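Local coordinates for hypothetical protein PH1109 (Pyrococcus horikoshii, PDB 2D59), which is of unknown function but belongs to the CoA-binding domain family and adopts a compact Rossmann-like fold with a five-stranded parallel beta sheet, at residues V52-P57 and R65-V71; N39-K43 and V62-K66; T4-L10 and I126-R131. All coordinates share one frame. Residues are numbered along the deposited sequence.

Contact 1: V52-P57 and R65-V71; sequences VYPVNP and RKCYPSV
Strand 51-55 is an outermost strand of the Rossmann-like parallel sheet, and R65-V71 runs alongside its outer edge in the same direction. CA distances fix the register: P54 to C67 4.8 Å, V55 to Y68 4.7 Å and P57 to P69 3.7 Å. Both backbones are extended here (V55 at -130/122, Y68 at -100/150), yet they form a single parallel bridge, V55 with Y68. Its two bonds are Y68 N to P54 O (3.0 Å, 164°) and N56 N to Y68 O (2.7 Å, 147°). The same acceptors also receive CA-H...O contacts, C67 CA to P54 O at 3.4 Å and V55 CA to Y68 O at 3.1 Å. The backbone N-H and C=O groups of Y53 and V55 face the other way and bond to I25, L27 and G29, on and just beyond strand 24-28, while P54 has no N-H to satisfy. Two residues earlier in the strand, V52 O is met by a side chain instead of a backbone: R65, with chi1, chi2 and chi3 all m, curls so that NE donates to V52 O at 2.8 Å, and NH2 adds a weak bond to V52 O at 3.2 Å. Polar ends leading elsewhere are also satisfied, Y53 OH by K24, N56 ND2 by A30 O and N56 OD1 by K58 N; V71 N binds Q96. Apolar packing fills the gaps: V55 CG2 lies 4.2 Å from V71 CG2, P57 CG lies 4.0 Å from P69 CB, and C67 (chi1 t) brings its SG to 4.0 Å from P54 CB.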
# COMPACT_ATOMS: atom_id res chain seq x y z
N VAL A 52 -9.21 4.51 -2.26
CA VAL A 52 -7.79 4.84 -2.27
C VAL A 52 -7.51 6.30 -1.92
O VAL A 52 -8.01 7.22 -2.56
CB VAL A 52 -7.16 4.54 -3.66
CG1 VAL A 52 -5.65 4.68 -3.59
CG2 VAL A 52 -7.55 3.13 -4.10
N TYR A 53 -6.69 6.48 -0.88
CA TYR A 53 -6.29 7.79 -0.40
C TYR A 53 -4.80 7.94 -0.67
O TYR A 53 -3.97 7.43 0.08
CB TYR A 53 -6.60 7.88 1.10
CG TYR A 53 -8.05 7.58 1.40
CD1 TYR A 53 -9.03 8.57 1.27
CD2 TYR A 53 -8.46 6.29 1.75
CE1 TYR A 53 -10.38 8.27 1.47
CE2 TYR A 53 -9.80 5.99 1.96
CZ TYR A 53 -10.76 6.98 1.82
OH TYR A 53 -12.08 6.68 2.01
N PRO A 54 -4.44 8.64 -1.76
CA PRO A 54 -3.03 8.83 -2.10
C PRO A 54 -2.26 9.70 -1.11
O PRO A 54 -2.81 10.64 -0.54
CB PRO A 54 -3.10 9.44 -3.49
CG PRO A 54 -4.37 10.22 -3.46
CD PRO A 54 -5.32 9.28 -2.75
N VAL A 55 -0.99 9.35 -0.92
CA VAL A 55 -0.11 10.08 -0.02
C VAL A 55 1.20 10.44 -0.72
O VAL A 55 1.92 9.57 -1.20
CB VAL A 55 0.23 9.26 1.23
CG1 VAL A 55 1.25 10.02 2.08
CG2 VAL A 55 -1.02 8.97 2.04
N ASN A 56 1.49 11.74 -0.77
CA ASN A 56 2.72 12.24 -1.37
C ASN A 56 2.78 13.75 -1.16
O ASN A 56 1.98 14.49 -1.73
CB ASN A 56 2.77 11.94 -2.87
CG ASN A 56 4.16 12.14 -3.45
OD1 ASN A 56 4.87 13.09 -3.10
ND2 ASN A 56 4.56 11.24 -4.35
N PRO A 57 3.72 14.22 -0.32
CA PRO A 57 3.87 15.65 -0.04
C PRO A 57 4.05 16.52 -1.29
O PRO A 57 3.83 17.73 -1.25
CB PRO A 57 5.09 15.69 0.86
CG PRO A 57 4.99 14.40 1.61
CD PRO A 57 4.64 13.43 0.51
N ARG A 65 -8.26 12.11 -6.85
CA ARG A 65 -8.33 11.89 -5.41
C ARG A 65 -7.46 12.90 -4.66
O ARG A 65 -6.35 13.20 -5.10
CB ARG A 65 -7.86 10.47 -5.07
CG ARG A 65 -8.67 9.37 -5.75
CD ARG A 65 -10.06 9.24 -5.13
NE ARG A 65 -9.99 8.81 -3.73
CZ ARG A 65 -11.02 8.81 -2.90
NH1 ARG A 65 -12.22 9.22 -3.31
NH2 ARG A 65 -10.86 8.41 -1.64
N LYS A 66 -7.96 13.42 -3.54
CA LYS A 66 -7.18 14.37 -2.76
C LYS A 66 -5.95 13.65 -2.24
O LYS A 66 -6.05 12.57 -1.65
CB LYS A 66 -7.99 14.92 -1.59
CG LYS A 66 -7.21 15.91 -0.74
CD LYS A 66 -8.06 16.48 0.38
CE LYS A 66 -7.26 17.47 1.21
NZ LYS A 66 -8.08 18.07 2.29
N CYS A 67 -4.78 14.24 -2.45
CA CYS A 67 -3.52 13.64 -2.02
C CYS A 67 -2.99 14.30 -0.75
O CYS A 67 -2.84 15.52 -0.70
CB CYS A 67 -2.50 13.73 -3.14
SG CYS A 67 -1.01 12.74 -2.89
N TYR A 68 -2.69 13.50 0.26
CA TYR A 68 -2.19 14.01 1.54
C TYR A 68 -0.67 13.89 1.68
O TYR A 68 -0.05 12.98 1.12
CB TYR A 68 -2.88 13.28 2.70
CG TYR A 68 -4.39 13.36 2.66
CD1 TYR A 68 -5.13 12.58 1.77
CD2 TYR A 68 -5.07 14.25 3.49
CE1 TYR A 68 -6.52 12.68 1.71
CE2 TYR A 68 -6.46 14.36 3.44
CZ TYR A 68 -7.18 13.58 2.55
OH TYR A 68 -8.55 13.69 2.51
N PRO A 69 -0.04 14.81 2.42
CA PRO A 69 1.41 14.78 2.62
C PRO A 69 1.85 13.69 3.59
O PRO A 69 3.02 13.30 3.61
CB PRO A 69 1.72 16.18 3.13
CG PRO A 69 0.50 16.50 3.93
CD PRO A 69 -0.63 16.02 3.04
N SER A 70 0.91 13.20 4.39
CA SER A 70 1.19 12.16 5.37
C SER A 70 -0.01 11.24 5.56
O SER A 70 -1.16 11.64 5.36
CB SER A 70 1.56 12.78 6.72
OG SER A 70 1.49 11.82 7.76
N VAL A 71 0.25 10.00 5.97
CA VAL A 71 -0.81 9.02 6.19
C VAL A 71 -1.74 9.47 7.31
O VAL A 71 -2.95 9.25 7.25
CB VAL A 71 -0.23 7.63 6.55
CG1 VAL A 71 -1.36 6.69 6.92
CG2 VAL A 71 0.56 7.08 5.38

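Contact 2: N39-K43 and V62-K66; sequences NIVMK and VLGRK
A tight beta hairpin, strands 61-62 and 65-66 joined by a type I' turn from V62 to R65, rests its tip against the side of helix 37-47. The hairpin is defined by paired backbone bonds, V62 N to R65 O at 2.9 Å and R65 N to V62 O at 2.8 Å, and the helix by K43 N to N39 O at 2.9 Å. The nearest CA pair across the contact, K43 and L63, is 7.2 Å apart, so side chains bridge the space, burying 263 Å² in all. V62, extended at -137/128 with chi1 t, points its CA-to-CB bond toward the helix and sets CG1 4.0 Å from M42 SD; its carbonyl O is 3.6 Å from M42 CE. L63 takes the first left-handed turn position (50/43). With chi1 m and chi2 t it lays CD1 on the helix between three residues: 3.8 Å from M42 CG, 3.7 Å from K43 N and 3.7 Å from N39 ND2. The last is a packing contact, since N39 ND2 donates to S31 O. G64, at 74/9, completes the turn at its exposed corner. R65 then returns to extended geometry (-114/139) and presents the aliphatic part of its side chain, while its NE is engaged by V52 O. The side chain that joins these pieces is M42, whose chi1, chi2 and chi3 are all t; stretched out from the helix, it also touches V52 and P54 of strand 51-55. Its methyl CE finishes 3.6 Å from R65 CG.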
# COMPACT_ATOMS: atom_id res chain seq x y z
N ASN A 39 1.02 5.00 -10.08
CA ASN A 39 -0.16 5.47 -10.80
C ASN A 39 -0.91 4.28 -11.41
O ASN A 39 -2.13 4.17 -11.29
CB ASN A 39 0.24 6.47 -11.89
CG ASN A 39 -0.95 7.10 -12.58
OD1 ASN A 39 -1.55 6.51 -13.48
ND2 ASN A 39 -1.31 8.30 -12.16
N ILE A 40 -0.17 3.39 -12.06
CA ILE A 40 -0.75 2.21 -12.68
C ILE A 40 -1.57 1.41 -11.67
O ILE A 40 -2.73 1.05 -11.94
CB ILE A 40 0.36 1.31 -13.25
CG1 ILE A 40 1.11 2.06 -14.35
CG2 ILE A 40 -0.24 0.01 -13.79
CD1 ILE A 40 2.36 1.36 -14.83
N VAL A 41 -0.98 1.13 -10.52
CA VAL A 41 -1.66 0.35 -9.48
C VAL A 41 -2.84 1.11 -8.88
O VAL A 41 -3.92 0.54 -8.68
CB VAL A 41 -0.67 -0.05 -8.36
CG1 VAL A 41 -1.40 -0.81 -7.27
CG2 VAL A 41 0.45 -0.91 -8.94
N MET A 42 -2.67 2.39 -8.59
CA MET A 42 -3.77 3.15 -8.02
C MET A 42 -4.96 3.17 -8.98
O MET A 42 -6.11 2.99 -8.57
CB MET A 42 -3.35 4.58 -7.70
CG MET A 42 -4.45 5.38 -7.03
SD MET A 42 -3.85 6.97 -6.41
CE MET A 42 -5.40 7.79 -6.03
N LYS A 43 -4.69 3.40 -10.26
CA LYS A 43 -5.75 3.44 -11.25
C LYS A 43 -6.53 2.13 -11.24
O LYS A 43 -7.76 2.12 -11.26
CB LYS A 43 -5.16 3.70 -12.64
CG LYS A 43 -6.19 3.84 -13.74
CD LYS A 43 -5.52 4.14 -15.08
CE LYS A 43 -6.53 4.22 -16.21
NZ LYS A 43 -5.86 4.49 -17.51
N VAL A 62 -4.23 13.31 -7.07
CA VAL A 62 -3.78 12.27 -7.98
C VAL A 62 -4.98 11.44 -8.41
O VAL A 62 -5.75 10.97 -7.57
CB VAL A 62 -2.73 11.35 -7.31
CG1 VAL A 62 -2.33 10.23 -8.26
CG2 VAL A 62 -1.49 12.17 -6.93
N LEU A 63 -5.16 11.29 -9.72
CA LEU A 63 -6.26 10.52 -10.28
C LEU A 63 -7.62 10.90 -9.70
O LEU A 63 -8.44 10.03 -9.38
CB LEU A 63 -5.99 9.02 -10.08
CG LEU A 63 -4.78 8.52 -10.89
CD1 LEU A 63 -4.36 7.12 -10.45
CD2 LEU A 63 -5.14 8.54 -12.36
N GLY A 64 -7.86 12.20 -9.56
CA GLY A 64 -9.13 12.68 -9.04
C GLY A 64 -9.32 12.50 -7.54
O GLY A 64 -10.41 12.73 -7.03
N ARG A 65 -8.26 12.11 -6.85
CA ARG A 65 -8.33 11.89 -5.41
C ARG A 65 -7.46 12.90 -4.66
O ARG A 65 -6.35 13.20 -5.10
CB ARG A 65 -7.86 10.47 -5.07
CG ARG A 65 -8.67 9.37 -5.75
CD ARG A 65 -10.06 9.24 -5.13
NE ARG A 65 -9.99 8.81 -3.73
CZ ARG A 65 -11.02 8.81 -2.90
NH1 ARG A 65 -12.22 9.22 -3.31
NH2 ARG A 65 -10.86 8.41 -1.64
N LYS A 66 -7.96 13.42 -3.54
CA LYS A 66 -7.18 14.37 -2.76
C LYS A 66 -5.95 13.65 -2.24
O LYS A 66 -6.05 12.57 -1.65
CB LYS A 66 -7.99 14.92 -1.59
CG LYS A 66 -7.21 15.91 -0.74
CD LYS A 66 -8.06 16.48 0.38
CE LYS A 66 -7.26 17.47 1.21
NZ LYS A 66 -8.08 18.07 2.29

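Contact 3: T4-L10 and I126-R131; sequences TRPIDGL and IIVANR
Two apolar patches centre the packing of the N-terminal loop T4-L10 on strand 126-129, an outermost strand of the parallel Rossmann-like sheet. I7 CB meets A129 CB at 3.6 Å, and L10 (chi1 m, chi2 t) places CD1 3.9 Å from V128 CG2 and 4.2 Å from I126 CG2; L10 also packs on I15 of helix 12-21. The loop passes antiparallel to the strand, with CA pairs P6-N130 at 4.9 Å and I7-A129 at 5.0 Å. Beyond the apolar patches, P6 CB lies over one face of the R131 guanidinium, 3.6 Å from R131 CZ. The backbones join directly where I7 N donates to A129 O (2.9 Å, 171°). Beside this bond D8 takes the role of a strand partner with its side chain: chi1 p brings OD1 to the A129 amide N at 2.9 Å (173°). The same carboxylate forms a two-pronged salt bridge with R131, D8 OD1 receiving NE at 2.9 Å and D8 OD2 receiving NH2 at 2.7 Å. D8 OD2 further accepts from L10 N at 2.9 Å, which makes D8-L10 an Asx turn, just ahead of helix 12-21. R131 reaches D8 with chi1 m and chi2 t, and its NH1 has a second acid partner in E136. Past the strand end N130 adopts left-handed backbone angles (61/49), and its ND2 donates to R5 O at 2.7 Å (171°). At the polar edge, water 1 donates to T4 O at 2.8 Å and to N130 O at 2.7 Å.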
# COMPACT_ATOMS: atom_id res chain seq x y z
N THR A 4 10.89 -11.91 -9.10
CA THR A 4 10.23 -11.13 -8.02
C THR A 4 9.50 -12.05 -7.04
O THR A 4 8.27 -12.12 -7.04
CB THR A 4 9.21 -10.12 -8.60
OG1 THR A 4 8.25 -10.82 -9.40
CG2 THR A 4 9.92 -9.09 -9.46
N ARG A 5 10.27 -12.74 -6.21
CA ARG A 5 9.71 -13.66 -5.22
C ARG A 5 9.22 -12.93 -3.98
O ARG A 5 9.88 -12.00 -3.50
CB ARG A 5 10.76 -14.69 -4.81
CG ARG A 5 11.35 -15.50 -5.96
CD ARG A 5 12.61 -16.23 -5.50
NE ARG A 5 13.21 -17.03 -6.57
CZ ARG A 5 12.66 -18.12 -7.09
NH1 ARG A 5 11.49 -18.56 -6.64
NH2 ARG A 5 13.28 -18.78 -8.05
N PRO A 6 8.06 -13.33 -3.44
CA PRO A 6 7.52 -12.69 -2.24
C PRO A 6 8.50 -12.80 -1.07
O PRO A 6 9.18 -13.81 -0.91
CB PRO A 6 6.24 -13.46 -1.98
CG PRO A 6 5.81 -13.87 -3.35
CD PRO A 6 7.11 -14.31 -3.98
N ILE A 7 8.56 -11.75 -0.26
CA ILE A 7 9.44 -11.73 0.90
C ILE A 7 8.69 -12.23 2.13
O ILE A 7 9.28 -12.81 3.03
CB ILE A 7 9.97 -10.29 1.14
CG1 ILE A 7 11.10 -10.01 0.16
CG2 ILE A 7 10.42 -10.11 2.58
CD1 ILE A 7 11.59 -8.58 0.19
N ASP A 8 7.38 -12.01 2.15
CA ASP A 8 6.56 -12.47 3.26
C ASP A 8 6.29 -13.97 3.09
O ASP A 8 6.56 -14.53 2.03
CB ASP A 8 5.23 -11.72 3.30
CG ASP A 8 4.38 -11.97 2.08
OD1 ASP A 8 4.35 -11.10 1.17
OD2 ASP A 8 3.74 -13.04 2.01
N GLY A 9 5.78 -14.61 4.14
CA GLY A 9 5.50 -16.03 4.06
C GLY A 9 4.03 -16.37 3.96
O GLY A 9 3.64 -17.53 4.16
N LEU A 10 3.20 -15.38 3.65
CA LEU A 10 1.77 -15.59 3.53
C LEU A 10 1.42 -16.44 2.31
O LEU A 10 2.17 -16.51 1.34
CB LEU A 10 1.06 -14.23 3.45
CG LEU A 10 1.40 -13.22 4.55
CD1 LEU A 10 0.70 -11.90 4.27
CD2 LEU A 10 0.98 -13.77 5.92
N ILE A 126 0.24 -6.61 9.89
CA ILE A 126 0.45 -7.74 8.99
C ILE A 126 1.38 -7.22 7.90
O ILE A 126 1.23 -6.09 7.45
CB ILE A 126 -0.86 -8.19 8.35
CG1 ILE A 126 -1.84 -8.63 9.44
CG2 ILE A 126 -0.60 -9.32 7.37
CD1 ILE A 126 -3.22 -8.95 8.92
N ILE A 127 2.33 -8.04 7.48
CA ILE A 127 3.29 -7.62 6.46
C ILE A 127 3.19 -8.38 5.14
O ILE A 127 3.27 -9.61 5.10
CB ILE A 127 4.73 -7.75 6.99
CG1 ILE A 127 4.87 -6.93 8.28
CG2 ILE A 127 5.74 -7.26 5.95
CD1 ILE A 127 6.16 -7.16 9.01
N VAL A 128 3.01 -7.63 4.06
CA VAL A 128 2.98 -8.21 2.72
C VAL A 128 4.21 -7.56 2.11
O VAL A 128 4.40 -6.35 2.23
CB VAL A 128 1.72 -7.80 1.93
CG1 VAL A 128 1.79 -8.36 0.51
CG2 VAL A 128 0.47 -8.32 2.64
N ALA A 129 5.08 -8.36 1.50
CA ALA A 129 6.30 -7.78 0.95
C ALA A 129 6.76 -8.36 -0.37
O ALA A 129 6.74 -9.58 -0.60
CB ALA A 129 7.41 -7.88 1.98
N ASN A 130 7.21 -7.45 -1.23
CA ASN A 130 7.70 -7.77 -2.56
C ASN A 130 6.63 -8.43 -3.42
O ASN A 130 6.84 -9.48 -4.03
CB ASN A 130 8.94 -8.66 -2.48
CG ASN A 130 9.89 -8.42 -3.64
OD1 ASN A 130 10.19 -7.27 -3.97
ND2 ASN A 130 10.36 -9.50 -4.26
N ARG A 131 5.46 -7.78 -3.43
CA ARG A 131 4.31 -8.20 -4.23
C ARG A 131 3.68 -6.88 -4.67
O ARG A 131 3.97 -5.83 -4.11
CB ARG A 131 3.28 -8.96 -3.39
CG ARG A 131 3.76 -10.21 -2.68
CD ARG A 131 2.55 -10.93 -2.10
NE ARG A 131 2.89 -11.97 -1.14
CZ ARG A 131 2.68 -13.27 -1.33
NH1 ARG A 131 2.13 -13.69 -2.46
NH2 ARG A 131 3.01 -14.14 -0.39
O HOH W 1 5.92 -11.41 -5.73
O HOH W 2 1.78 -16.56 -1.96

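In the fold
From the N terminus, the first modelled residues enter contact 3, whose partner segment follows after 115 intervening residues; this long loop encloses both others. After helix 12-21 and strand 24-28 come helix 37-47 and strand 51-55, the openings of contacts 2 and 1. Their loops cross: contact 2 ends at V62-K66, contact 1 at R65-V71, sharing R65 and K66. Their centres are about 10 Å apart and M42 CE touches P54 CD at 3.6 Å, joining helix, edge strand and hairpin. Contact 3 lies on the opposite side of the chain's centre from the other two, about 24 Å from contact 1 centre to centre, so contacts 1 and 3 flank the outermost strands of one sheet.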